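PDB 3KOT: HTH-type transcriptional activator AmpR from Citrobacter freundii, which regulates expression of the AmpC beta-lactamase gene as a DNA-binding LysR-family transcription factor, represented here by its effector-binding domain. Local coordinates for residues 81-86 with 154-159. The protein carries 3 engineered substitutions. Residues are numbered along the deposited sequence; the frame is centred on the assembly and turned at random.
Sequences ALMSPL and IAPVRM
Met83 lies alongside Pro156, both side chains pointing the same way, where strands 83-86 and 154-156 run antiparallel but strongly splayed, their axes at 129°. The packing is tight on this side. With CG anti to its own carbonyl carbon (chi1 -57°), the methionine runs over the Ala155-Pro156 peptide, CG 3.6 Å from Ala155 C; an extended chi2 (-160°) carries SD to 4.1 Å from Pro156 CD, and the bend comes after it, at chi3, turning CE. At one end Ala81 CB rests 3.8 Å from Pro156 CB; toward the other, Ile154 CG1 meets Met83 CB.

Two carbonyls join the backbones. Leu82 O accepts a hydrogen bond from Val157 N at 3.2 Å and also takes a CA-H...O contact from Pro156. Ala155 O receives a weak hydrogen bond from Ser84 N (3.4 Å), supplemented by Met83 CA. On the other flank of the strand pair, Val157 CG2 touches Ser84 CB, but Leu86 CD1 stays 4.4 Å from Ala155 CB. The more open end is at Leu82, which is partly exposed: there a water donates to Leu82 O and accepts from Arg158 N, linking the residue before strand 83-86 to the 3-10 segment 157-159.

Strand 153-156 is an outermost strand of the mixed sheet within this chain, beside strand 73-86. Ser84 OG bonds to Thr175 O, Pro85 and Ile154 pack on Trp115 and Trp118 of helix 114-121, and Ala81 reaches Phe182 of strand 181-187.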
loop_
_atom_site.group_PDB
_atom_site.type_symbol
_atom_site.label_atom_id
_atom_site.label_comp_id
_atom_site.label_asym_id
_atom_site.label_seq_id
_atom_site.Cartn_x
_atom_site.Cartn_y
_atom_site.Cartn_z
ATOM N N ALA A 81 -1.362 15.269 10.617
ATOM C CA ALA A 81 -0.637 14.081 10.272
ATOM C C ALA A 81 0.820 14.137 10.713
ATOM O O ALA A 81 1.686 13.758 9.991
ATOM C CB ALA A 81 -0.718 13.832 8.851
ATOM N N LEU A 82 1.026 14.604 11.932
ATOM C CA LEU A 82 2.344 14.683 12.505
ATOM C C LEU A 82 3.128 13.347 12.414
ATOM O O LEU A 82 2.634 12.317 12.720
ATOM C CB LEU A 82 2.275 15.189 13.920
ATOM C CG LEU A 82 1.671 16.551 14.149
ATOM C CD1 LEU A 82 1.783 16.834 15.550
ATOM C CD2 LEU A 82 2.435 17.523 13.406
ATOM N N MET A 83 4.359 13.475 11.973
ATOM C CA MET A 83 5.240 12.381 11.707
ATOM C C MET A 83 6.389 12.179 12.717
ATOM O O MET A 83 6.972 13.100 13.191
ATOM C CB MET A 83 5.781 12.528 10.318
ATOM C CG MET A 83 4.687 12.606 9.281
ATOM S SD MET A 83 5.213 12.244 7.679
ATOM C CE MET A 83 6.348 13.478 7.470
ATOM N N SER A 84 6.690 10.925 12.995
ATOM C CA SER A 84 7.741 10.574 13.938
ATOM C C SER A 84 8.300 9.218 13.538
ATOM O O SER A 84 7.650 8.476 12.803
ATOM C CB SER A 84 7.171 10.511 15.361
ATOM O OG SER A 84 8.192 10.579 16.338
ATOM N N PRO A 85 9.515 8.895 14.008
ATOM C CA PRO A 85 10.071 7.565 13.752
ATOM C C PRO A 85 9.250 6.431 14.365
ATOM O O PRO A 85 8.726 6.545 15.482
ATOM C CB PRO A 85 11.458 7.649 14.387
ATOM C CG PRO A 85 11.852 9.057 14.155
ATOM C CD PRO A 85 10.574 9.850 14.394
ATOM N N LEU A 86 9.133 5.353 13.596
ATOM C CA LEU A 86 8.343 4.189 13.968
ATOM C C LEU A 86 9.125 2.942 13.575
ATOM O O LEU A 86 9.622 2.860 12.469
ATOM C CB LEU A 86 7.018 4.195 13.227
ATOM C CG LEU A 86 6.011 5.287 13.579
ATOM C CD1 LEU A 86 4.940 5.381 12.496
ATOM C CD2 LEU A 86 5.417 5.073 14.993
ATOM N N ILE A 154 9.356 6.632 8.898
ATOM C CA ILE A 154 8.784 7.889 9.392
ATOM C C ILE A 154 7.452 8.154 8.688
ATOM O O ILE A 154 7.373 8.129 7.457
ATOM C CB ILE A 154 9.755 9.092 9.266
ATOM C CG1 ILE A 154 9.148 10.324 9.943
ATOM C CG2 ILE A 154 10.117 9.359 7.791
ATOM C CD1 ILE A 154 10.142 11.455 10.196
ATOM N N ALA A 155 6.392 8.284 9.466
ATOM C CA ALA A 155 5.034 8.425 8.934
ATOM C C ALA A 155 4.072 9.074 9.943
ATOM O O ALA A 155 4.407 9.283 11.032
ATOM C CB ALA A 155 4.505 7.092 8.487
ATOM N N PRO A 156 2.839 9.323 9.552
ATOM C CA PRO A 156 1.877 9.921 10.495
ATOM C C PRO A 156 1.426 8.949 11.570
ATOM O O PRO A 156 0.836 7.959 11.327
ATOM C CB PRO A 156 0.736 10.393 9.597
ATOM C CG PRO A 156 1.283 10.464 8.283
ATOM C CD PRO A 156 2.353 9.417 8.178
ATOM N N VAL A 157 1.837 9.251 12.773
ATOM C CA VAL A 157 1.647 8.404 13.926
ATOM C C VAL A 157 0.182 8.008 14.168
ATOM O O VAL A 157 -0.089 6.888 14.471
ATOM C CB VAL A 157 2.211 9.089 15.170
ATOM C CG1 VAL A 157 1.832 8.451 16.393
ATOM C CG2 VAL A 157 3.631 9.261 15.071
ATOM N N ARG A 158 -0.732 8.967 14.046
ATOM C CA ARG A 158 -2.138 8.712 14.383
ATOM C C ARG A 158 -2.835 7.773 13.395
ATOM O O ARG A 158 -3.936 7.291 13.658
ATOM C CB ARG A 158 -2.923 10.023 14.528
ATOM C CG ARG A 158 -2.462 10.886 15.700
ATOM C CD ARG A 158 -2.512 10.121 17.026
ATOM N NE ARG A 158 -3.879 9.948 17.521
ATOM C CZ ARG A 158 -4.358 10.493 18.640
ATOM N NH1 ARG A 158 -3.584 11.254 19.408
ATOM N NH2 ARG A 158 -5.616 10.269 19.003
ATOM N N MET A 159 -2.187 7.522 12.261
ATOM C CA MET A 159 -2.731 6.611 11.263
ATOM C C MET A 159 -2.297 5.173 11.542
ATOM O O MET A 159 -2.747 4.243 10.865
ATOM C CB MET A 159 -2.319 7.043 9.841
ATOM C CG MET A 159 -2.973 8.366 9.344
ATOM S SD MET A 159 -4.772 8.303 9.377
ATOM C CE MET A 159 -5.157 9.876 10.158
HETATM O O HOH W 1 -0.156 11.832 13.147
#